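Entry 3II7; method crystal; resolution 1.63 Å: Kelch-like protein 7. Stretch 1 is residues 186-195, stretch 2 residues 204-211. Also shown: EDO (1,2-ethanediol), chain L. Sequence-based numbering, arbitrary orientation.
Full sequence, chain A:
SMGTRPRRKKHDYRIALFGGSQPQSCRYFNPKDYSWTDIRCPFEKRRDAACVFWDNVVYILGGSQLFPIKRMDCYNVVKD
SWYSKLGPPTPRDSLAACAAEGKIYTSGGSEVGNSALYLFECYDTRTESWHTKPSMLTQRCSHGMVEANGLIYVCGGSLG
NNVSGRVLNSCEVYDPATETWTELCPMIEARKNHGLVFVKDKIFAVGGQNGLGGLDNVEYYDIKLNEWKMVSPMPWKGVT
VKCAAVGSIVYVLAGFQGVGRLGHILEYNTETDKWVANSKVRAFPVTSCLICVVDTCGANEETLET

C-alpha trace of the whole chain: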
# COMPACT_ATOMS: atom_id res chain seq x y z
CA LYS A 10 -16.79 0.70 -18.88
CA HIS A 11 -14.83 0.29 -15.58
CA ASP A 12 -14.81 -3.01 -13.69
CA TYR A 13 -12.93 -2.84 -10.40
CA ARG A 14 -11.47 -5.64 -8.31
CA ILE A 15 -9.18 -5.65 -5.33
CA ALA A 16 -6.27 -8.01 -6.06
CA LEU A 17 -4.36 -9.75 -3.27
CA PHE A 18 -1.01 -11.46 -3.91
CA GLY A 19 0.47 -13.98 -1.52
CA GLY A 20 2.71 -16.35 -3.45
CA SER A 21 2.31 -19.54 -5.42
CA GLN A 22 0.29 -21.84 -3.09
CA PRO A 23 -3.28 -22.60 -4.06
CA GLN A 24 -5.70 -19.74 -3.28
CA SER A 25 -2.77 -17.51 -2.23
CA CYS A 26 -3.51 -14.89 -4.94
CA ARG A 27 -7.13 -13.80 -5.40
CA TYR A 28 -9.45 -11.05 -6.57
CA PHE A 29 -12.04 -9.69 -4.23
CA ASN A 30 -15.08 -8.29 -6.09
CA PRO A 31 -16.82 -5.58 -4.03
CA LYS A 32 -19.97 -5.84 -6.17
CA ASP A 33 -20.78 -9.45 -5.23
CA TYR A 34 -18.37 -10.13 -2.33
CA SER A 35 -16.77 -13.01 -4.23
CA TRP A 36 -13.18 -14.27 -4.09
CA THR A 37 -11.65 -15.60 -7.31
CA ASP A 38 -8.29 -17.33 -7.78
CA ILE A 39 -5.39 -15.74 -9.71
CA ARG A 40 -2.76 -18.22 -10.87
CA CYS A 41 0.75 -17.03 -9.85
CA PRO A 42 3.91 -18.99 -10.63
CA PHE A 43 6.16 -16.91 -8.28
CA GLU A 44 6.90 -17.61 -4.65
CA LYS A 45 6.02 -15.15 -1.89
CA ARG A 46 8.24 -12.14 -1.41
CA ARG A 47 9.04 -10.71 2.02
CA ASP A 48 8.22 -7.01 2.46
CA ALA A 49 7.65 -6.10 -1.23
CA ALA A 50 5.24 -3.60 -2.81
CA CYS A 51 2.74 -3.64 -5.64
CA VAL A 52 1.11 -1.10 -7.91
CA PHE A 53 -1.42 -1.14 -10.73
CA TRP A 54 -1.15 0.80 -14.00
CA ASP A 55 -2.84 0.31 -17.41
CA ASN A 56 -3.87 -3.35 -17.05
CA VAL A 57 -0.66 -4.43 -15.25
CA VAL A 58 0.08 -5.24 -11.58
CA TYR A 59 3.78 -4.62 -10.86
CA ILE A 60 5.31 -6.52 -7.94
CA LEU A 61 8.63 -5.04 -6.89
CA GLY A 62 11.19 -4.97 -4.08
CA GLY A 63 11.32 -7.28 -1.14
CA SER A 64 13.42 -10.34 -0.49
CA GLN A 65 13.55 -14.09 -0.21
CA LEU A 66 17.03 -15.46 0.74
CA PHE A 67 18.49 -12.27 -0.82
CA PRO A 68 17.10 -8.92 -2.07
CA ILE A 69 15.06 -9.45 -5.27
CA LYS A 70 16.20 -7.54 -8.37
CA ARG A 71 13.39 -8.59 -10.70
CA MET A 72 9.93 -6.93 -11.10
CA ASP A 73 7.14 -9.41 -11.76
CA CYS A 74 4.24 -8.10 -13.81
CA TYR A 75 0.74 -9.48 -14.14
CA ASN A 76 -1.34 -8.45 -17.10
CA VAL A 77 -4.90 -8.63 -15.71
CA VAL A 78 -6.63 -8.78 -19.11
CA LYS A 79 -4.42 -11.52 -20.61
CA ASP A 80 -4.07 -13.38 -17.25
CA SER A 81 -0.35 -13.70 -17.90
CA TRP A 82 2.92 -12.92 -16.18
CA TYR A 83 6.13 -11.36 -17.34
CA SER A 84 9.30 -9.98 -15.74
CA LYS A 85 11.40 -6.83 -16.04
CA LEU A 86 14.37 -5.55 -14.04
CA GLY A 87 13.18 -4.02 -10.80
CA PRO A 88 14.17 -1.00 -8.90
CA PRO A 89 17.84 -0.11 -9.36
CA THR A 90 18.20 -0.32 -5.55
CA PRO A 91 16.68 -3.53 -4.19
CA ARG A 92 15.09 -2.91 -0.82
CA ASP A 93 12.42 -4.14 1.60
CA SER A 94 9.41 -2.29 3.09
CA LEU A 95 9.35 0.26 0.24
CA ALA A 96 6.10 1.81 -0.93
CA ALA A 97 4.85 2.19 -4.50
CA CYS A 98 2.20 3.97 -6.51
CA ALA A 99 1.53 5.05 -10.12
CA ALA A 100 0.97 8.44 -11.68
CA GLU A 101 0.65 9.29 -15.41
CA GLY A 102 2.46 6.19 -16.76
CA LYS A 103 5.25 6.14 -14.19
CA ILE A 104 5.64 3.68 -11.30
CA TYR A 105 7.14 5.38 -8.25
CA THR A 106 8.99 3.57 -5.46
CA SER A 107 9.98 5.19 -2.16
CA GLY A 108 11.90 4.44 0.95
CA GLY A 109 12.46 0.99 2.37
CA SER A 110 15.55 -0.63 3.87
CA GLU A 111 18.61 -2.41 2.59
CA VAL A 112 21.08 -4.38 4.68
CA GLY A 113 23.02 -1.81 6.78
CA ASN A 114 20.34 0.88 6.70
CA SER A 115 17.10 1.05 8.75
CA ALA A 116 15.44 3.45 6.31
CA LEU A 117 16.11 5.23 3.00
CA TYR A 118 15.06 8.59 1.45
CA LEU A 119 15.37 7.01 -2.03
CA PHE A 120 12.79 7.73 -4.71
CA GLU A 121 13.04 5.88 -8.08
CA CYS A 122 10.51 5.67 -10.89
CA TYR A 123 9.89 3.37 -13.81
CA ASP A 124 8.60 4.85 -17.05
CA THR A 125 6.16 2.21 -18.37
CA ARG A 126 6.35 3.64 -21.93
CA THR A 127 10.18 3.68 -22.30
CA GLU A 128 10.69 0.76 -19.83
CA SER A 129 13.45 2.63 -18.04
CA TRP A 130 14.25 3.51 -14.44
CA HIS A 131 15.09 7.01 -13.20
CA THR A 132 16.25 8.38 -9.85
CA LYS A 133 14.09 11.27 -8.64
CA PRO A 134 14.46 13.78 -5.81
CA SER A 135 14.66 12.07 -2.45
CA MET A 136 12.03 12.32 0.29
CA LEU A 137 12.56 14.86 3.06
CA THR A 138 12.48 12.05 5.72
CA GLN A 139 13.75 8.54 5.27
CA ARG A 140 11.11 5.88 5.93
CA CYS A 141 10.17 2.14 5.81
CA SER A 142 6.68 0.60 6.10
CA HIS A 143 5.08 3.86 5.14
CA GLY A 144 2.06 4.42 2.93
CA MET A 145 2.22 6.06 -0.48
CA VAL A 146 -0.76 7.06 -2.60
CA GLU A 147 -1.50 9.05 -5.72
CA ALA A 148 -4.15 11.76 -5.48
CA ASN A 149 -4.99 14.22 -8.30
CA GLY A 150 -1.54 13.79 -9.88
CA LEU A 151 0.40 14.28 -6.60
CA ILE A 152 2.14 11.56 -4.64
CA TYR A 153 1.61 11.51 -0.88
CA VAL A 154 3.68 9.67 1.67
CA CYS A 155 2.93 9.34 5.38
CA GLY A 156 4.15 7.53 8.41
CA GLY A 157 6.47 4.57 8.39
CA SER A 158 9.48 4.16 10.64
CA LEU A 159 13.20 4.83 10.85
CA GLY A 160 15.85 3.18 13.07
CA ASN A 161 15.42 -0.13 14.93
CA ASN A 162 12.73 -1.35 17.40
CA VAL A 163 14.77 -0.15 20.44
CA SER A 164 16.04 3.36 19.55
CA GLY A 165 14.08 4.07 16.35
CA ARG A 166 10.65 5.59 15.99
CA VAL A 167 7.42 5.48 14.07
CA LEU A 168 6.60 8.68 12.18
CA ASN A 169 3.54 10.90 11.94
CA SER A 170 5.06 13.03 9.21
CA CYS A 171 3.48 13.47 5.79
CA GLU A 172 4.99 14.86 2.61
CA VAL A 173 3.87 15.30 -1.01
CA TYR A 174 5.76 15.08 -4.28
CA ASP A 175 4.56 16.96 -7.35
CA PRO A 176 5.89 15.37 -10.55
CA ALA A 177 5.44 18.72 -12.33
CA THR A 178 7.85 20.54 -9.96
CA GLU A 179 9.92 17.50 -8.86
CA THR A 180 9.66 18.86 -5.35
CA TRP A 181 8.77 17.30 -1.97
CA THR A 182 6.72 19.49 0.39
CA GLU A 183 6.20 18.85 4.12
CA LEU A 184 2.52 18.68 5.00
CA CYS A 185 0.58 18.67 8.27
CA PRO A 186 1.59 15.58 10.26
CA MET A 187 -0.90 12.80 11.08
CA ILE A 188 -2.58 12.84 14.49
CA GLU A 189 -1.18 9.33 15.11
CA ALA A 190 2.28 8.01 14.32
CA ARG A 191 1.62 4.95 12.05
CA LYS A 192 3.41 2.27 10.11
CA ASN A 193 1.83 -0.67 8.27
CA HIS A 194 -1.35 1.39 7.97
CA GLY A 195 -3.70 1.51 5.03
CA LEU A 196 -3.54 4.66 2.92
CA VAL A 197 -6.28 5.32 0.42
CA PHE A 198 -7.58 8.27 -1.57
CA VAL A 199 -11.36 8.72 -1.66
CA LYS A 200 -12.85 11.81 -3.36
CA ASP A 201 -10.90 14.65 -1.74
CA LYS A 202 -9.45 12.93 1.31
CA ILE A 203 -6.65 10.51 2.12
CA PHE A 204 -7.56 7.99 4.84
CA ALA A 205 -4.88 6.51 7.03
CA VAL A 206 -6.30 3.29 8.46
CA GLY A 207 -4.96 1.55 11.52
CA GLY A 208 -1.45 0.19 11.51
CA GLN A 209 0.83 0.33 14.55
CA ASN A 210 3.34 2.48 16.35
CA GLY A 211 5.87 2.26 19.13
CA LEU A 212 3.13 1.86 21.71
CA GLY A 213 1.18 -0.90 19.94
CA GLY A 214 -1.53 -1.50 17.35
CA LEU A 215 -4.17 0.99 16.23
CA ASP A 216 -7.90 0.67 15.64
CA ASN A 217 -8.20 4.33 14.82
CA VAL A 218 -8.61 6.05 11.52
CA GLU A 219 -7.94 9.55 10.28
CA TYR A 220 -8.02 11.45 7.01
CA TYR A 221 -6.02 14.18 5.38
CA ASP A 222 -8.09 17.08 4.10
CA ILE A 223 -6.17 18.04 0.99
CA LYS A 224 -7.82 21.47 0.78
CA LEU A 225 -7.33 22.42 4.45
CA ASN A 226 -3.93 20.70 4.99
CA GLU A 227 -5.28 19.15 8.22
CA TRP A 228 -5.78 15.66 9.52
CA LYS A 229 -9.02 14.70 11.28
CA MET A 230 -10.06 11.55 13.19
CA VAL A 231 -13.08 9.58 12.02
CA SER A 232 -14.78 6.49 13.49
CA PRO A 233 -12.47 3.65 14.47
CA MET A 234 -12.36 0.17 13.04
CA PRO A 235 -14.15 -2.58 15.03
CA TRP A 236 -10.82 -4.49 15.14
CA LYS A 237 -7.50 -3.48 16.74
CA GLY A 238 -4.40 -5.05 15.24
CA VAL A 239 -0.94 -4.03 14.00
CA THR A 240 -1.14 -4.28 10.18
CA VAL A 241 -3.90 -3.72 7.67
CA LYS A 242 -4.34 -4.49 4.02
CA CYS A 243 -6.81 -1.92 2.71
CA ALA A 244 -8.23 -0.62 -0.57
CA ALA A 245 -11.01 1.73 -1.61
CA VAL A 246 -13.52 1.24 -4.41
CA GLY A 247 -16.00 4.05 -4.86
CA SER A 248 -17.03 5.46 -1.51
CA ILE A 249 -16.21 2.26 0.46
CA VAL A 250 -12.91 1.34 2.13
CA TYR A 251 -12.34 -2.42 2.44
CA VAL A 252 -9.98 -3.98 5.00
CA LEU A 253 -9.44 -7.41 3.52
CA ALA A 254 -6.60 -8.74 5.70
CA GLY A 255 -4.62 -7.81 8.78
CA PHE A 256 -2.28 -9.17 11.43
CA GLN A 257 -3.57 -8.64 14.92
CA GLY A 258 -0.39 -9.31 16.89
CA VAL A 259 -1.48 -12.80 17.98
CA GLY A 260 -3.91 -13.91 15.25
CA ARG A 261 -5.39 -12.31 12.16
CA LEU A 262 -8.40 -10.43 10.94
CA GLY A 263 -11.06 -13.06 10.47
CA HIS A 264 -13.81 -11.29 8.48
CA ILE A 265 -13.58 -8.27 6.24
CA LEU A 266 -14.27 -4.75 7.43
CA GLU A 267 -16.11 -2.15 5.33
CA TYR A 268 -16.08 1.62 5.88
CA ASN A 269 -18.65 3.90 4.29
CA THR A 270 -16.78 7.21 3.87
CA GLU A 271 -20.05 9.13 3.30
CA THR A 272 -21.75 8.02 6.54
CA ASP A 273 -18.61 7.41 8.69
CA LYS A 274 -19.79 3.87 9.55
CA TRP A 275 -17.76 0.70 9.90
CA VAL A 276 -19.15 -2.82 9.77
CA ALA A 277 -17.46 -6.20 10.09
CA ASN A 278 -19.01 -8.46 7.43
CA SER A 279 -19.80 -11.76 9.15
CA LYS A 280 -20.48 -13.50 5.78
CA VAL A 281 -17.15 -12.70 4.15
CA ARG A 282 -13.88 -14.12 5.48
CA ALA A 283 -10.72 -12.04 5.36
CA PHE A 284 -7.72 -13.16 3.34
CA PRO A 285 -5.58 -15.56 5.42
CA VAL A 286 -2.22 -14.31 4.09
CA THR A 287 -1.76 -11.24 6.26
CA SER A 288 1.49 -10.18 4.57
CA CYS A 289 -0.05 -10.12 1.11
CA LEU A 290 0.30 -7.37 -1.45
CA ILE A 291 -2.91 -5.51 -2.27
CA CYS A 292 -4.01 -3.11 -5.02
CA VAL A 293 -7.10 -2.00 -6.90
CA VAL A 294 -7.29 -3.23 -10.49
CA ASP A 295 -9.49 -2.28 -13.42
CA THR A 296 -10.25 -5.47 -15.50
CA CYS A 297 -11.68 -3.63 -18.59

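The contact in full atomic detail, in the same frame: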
# COMPACT_ATOMS: atom_id res chain seq x y z
N PRO A 186 1.40 16.96 9.83
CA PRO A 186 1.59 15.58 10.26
C PRO A 186 0.27 14.91 10.70
O PRO A 186 -0.69 15.59 11.11
CB PRO A 186 2.54 15.71 11.44
CG PRO A 186 2.23 17.04 12.00
CD PRO A 186 1.94 17.91 10.81
N MET A 187 0.24 13.59 10.60
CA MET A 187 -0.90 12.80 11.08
C MET A 187 -1.07 13.03 12.58
O MET A 187 -0.11 13.42 13.29
CB MET A 187 -0.70 11.30 10.81
CG MET A 187 -0.77 10.93 9.36
SD MET A 187 -0.65 9.16 9.11
CE MET A 187 1.01 8.81 9.74
N ILE A 188 -2.30 12.80 13.05
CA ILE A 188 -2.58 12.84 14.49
C ILE A 188 -1.84 11.70 15.21
O ILE A 188 -1.27 11.89 16.30
CB ILE A 188 -4.07 12.77 14.75
CG1 ILE A 188 -4.72 14.02 14.13
CG2 ILE A 188 -4.37 12.61 16.24
CD1 ILE A 188 -6.25 13.92 14.03
N GLU A 189 -1.82 10.52 14.57
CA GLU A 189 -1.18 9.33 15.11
C GLU A 189 0.08 9.03 14.32
O GLU A 189 0.07 9.11 13.09
CB GLU A 189 -2.12 8.14 14.98
CG GLU A 189 -3.28 8.14 15.90
CD GLU A 189 -2.95 7.70 17.35
OE1 GLU A 189 -1.81 7.34 17.65
OE2 GLU A 189 -3.87 7.71 18.17
N ALA A 190 1.17 8.64 15.01
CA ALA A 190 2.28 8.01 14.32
C ALA A 190 1.78 6.63 13.85
O ALA A 190 1.05 5.96 14.59
CB ALA A 190 3.49 7.87 15.24
N ARG A 191 2.12 6.22 12.63
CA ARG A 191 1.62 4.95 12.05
C ARG A 191 2.64 4.38 11.11
O ARG A 191 3.24 5.12 10.33
CB ARG A 191 0.33 5.12 11.20
CG ARG A 191 -0.80 5.84 11.84
CD ARG A 191 -1.94 6.02 10.87
NE ARG A 191 -2.96 6.85 11.51
CZ ARG A 191 -3.97 6.38 12.24
NH1 ARG A 191 -4.18 5.08 12.41
NH2 ARG A 191 -4.80 7.23 12.81
N LYS A 192 2.80 3.06 11.18
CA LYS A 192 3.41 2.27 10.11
C LYS A 192 2.50 1.07 9.86
O LYS A 192 1.70 0.69 10.69
CB LYS A 192 4.81 1.80 10.45
CG LYS A 192 4.92 0.76 11.61
CD LYS A 192 6.37 0.35 11.80
CE LYS A 192 6.53 -0.71 12.85
NZ LYS A 192 7.90 -1.36 12.80
N ASN A 193 2.66 0.46 8.69
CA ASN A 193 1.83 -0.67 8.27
C ASN A 193 0.33 -0.38 8.25
O ASN A 193 -0.49 -1.31 8.32
CB ASN A 193 2.11 -1.93 9.15
CG ASN A 193 3.55 -2.38 9.10
OD1 ASN A 193 4.21 -2.50 10.13
ND2 ASN A 193 4.06 -2.61 7.88
N HIS A 194 -0.01 0.89 8.08
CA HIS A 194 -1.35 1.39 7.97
C HIS A 194 -1.82 1.31 6.52
O HIS A 194 -1.01 1.28 5.59
CB HIS A 194 -1.45 2.86 8.44
CG HIS A 194 -0.45 3.78 7.80
ND1 HIS A 194 0.90 3.66 8.00
CD2 HIS A 194 -0.61 4.90 7.04
CE1 HIS A 194 1.54 4.61 7.34
NE2 HIS A 194 0.65 5.39 6.77
N GLY A 195 -3.11 1.32 6.34
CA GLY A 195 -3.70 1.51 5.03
C GLY A 195 -3.64 2.98 4.69
O GLY A 195 -3.66 3.84 5.58
N PHE A 204 -7.32 8.67 3.59
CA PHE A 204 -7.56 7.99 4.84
C PHE A 204 -6.36 7.14 5.22
O PHE A 204 -5.89 6.34 4.41
CB PHE A 204 -8.83 7.11 4.74
CG PHE A 204 -10.11 7.89 4.68
CD1 PHE A 204 -10.85 8.13 5.84
CD2 PHE A 204 -10.59 8.38 3.47
CE1 PHE A 204 -12.00 8.82 5.79
CE2 PHE A 204 -11.75 9.10 3.43
CZ PHE A 204 -12.47 9.30 4.60
N ALA A 205 -5.86 7.34 6.44
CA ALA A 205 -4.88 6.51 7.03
C ALA A 205 -5.61 5.59 8.01
O ALA A 205 -6.25 6.07 8.96
CB ALA A 205 -3.82 7.35 7.75
N VAL A 206 -5.46 4.27 7.81
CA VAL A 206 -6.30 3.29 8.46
C VAL A 206 -5.44 2.37 9.31
O VAL A 206 -4.61 1.62 8.80
CB VAL A 206 -7.10 2.44 7.43
CG1 VAL A 206 -8.03 1.44 8.14
CG2 VAL A 206 -7.87 3.35 6.44
N GLY A 207 -5.61 2.47 10.62
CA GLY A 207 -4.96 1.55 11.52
C GLY A 207 -3.46 1.59 11.45
O GLY A 207 -2.85 2.67 11.40
N GLY A 208 -2.88 0.39 11.44
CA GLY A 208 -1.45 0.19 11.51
C GLY A 208 -1.00 0.02 12.95
O GLY A 208 -1.74 -0.51 13.78
N GLN A 209 0.21 0.45 13.22
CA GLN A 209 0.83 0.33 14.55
C GLN A 209 1.86 1.41 14.78
O GLN A 209 2.35 2.04 13.85
CB GLN A 209 1.51 -1.04 14.71
CG GLN A 209 2.64 -1.27 13.78
CD GLN A 209 3.31 -2.59 13.96
OE1 GLN A 209 3.59 -3.03 15.10
NE2 GLN A 209 3.54 -3.28 12.84
N ASN A 210 2.20 1.62 16.03
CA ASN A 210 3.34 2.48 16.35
C ASN A 210 4.13 1.92 17.49
O ASN A 210 4.01 0.75 17.81
CB ASN A 210 2.90 3.93 16.54
CG ASN A 210 1.91 4.10 17.63
OD1 ASN A 210 1.93 3.41 18.66
ND2 ASN A 210 1.00 5.06 17.44
N GLY A 211 5.00 2.74 18.09
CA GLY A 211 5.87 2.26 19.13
C GLY A 211 5.15 1.78 20.37
O GLY A 211 5.70 1.03 21.17
C1 EDO L . 7.20 6.40 18.36
O1 EDO L . 7.70 5.16 17.82
C2 EDO L . 5.74 6.63 17.99
O2 EDO L . 4.88 5.60 18.50
O HOH W 1 -0.44 6.37 19.38

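Two short antiparallel pairings, Lys192 with Gln209 and Gly195 with Val206, hold these stretches together, and side chains fill in around them; the contact buries 594 Å² in all. Stretch 1 enters without touching its partner at Pro186. Met187 makes the first contact, its SD lying 3.9 Å from CB of Ala205, a small apolar contact between the thioether and the alanine methyl.

Glu189 reaches stretch 2 through water. One molecule donates to its OE1 at 2.4 Å and accepts from Asn210 ND2 at 2.7 Å, bridging two polar groups that do not bond directly. The same ND2 donates to the backbone O of Ala190 at 3.0 Å, so a single amide serves both the water and the backbone carbonyl. The small CB of Ala190 lies 4.2 Å from CB of Asn210, and an ethanediol, probably from the crystallisation liquor, sits beside both and accepts from Gly211 N at its O2, 2.9 Å away.

Arg191 starts in the wrong direction: its CA-to-CB bond points away from stretch 2, yet the extended chain brings the guanidinium back. NH1 donates to Gly207 O at 2.9 Å, with that oxygen near the guanidinium plane, while Ala205 O lies over one face. The remaining nitrogens are satisfied elsewhere in the structure.

At Lys192 the backbones pair. Its N donates to Gln209 O, and Gln209 N donates to Lys192 O, both at 2.9 Å. The aliphatic parts of the two side chains run close, CG to CG 3.7 Å, so each long polar residue contributes hydrocarbon to the contact. Asn193, with a positive phi of 57°, has its CA-to-CB bond directed toward stretch 2, and OD1 accepts from Gln209 NE2 at 2.9 Å.

His194 brings the chains closest, its CA 3.7 Å from CA of Gly208. That approach depends on glycine: a CB on Gly208 would stand 2.5 Å from Lys192 O and 2.9 Å from His194 N, and its backbone angles independently call for glycine. Gly207, with phi 61°, also has a conformation that favours glycine. The His194 CB packs 3.3 Å from Gly207 O.

Gly195 closes the contact with a second reciprocal pair: its N donates to Val206 O and its O accepts from Val206 N, each at 2.9 Å. A CB here would lie a tight 3.5 Å from CB of Val206. The Gly195 O also receives a CA-H...O contact from Ala205 CA at 3.3 Å.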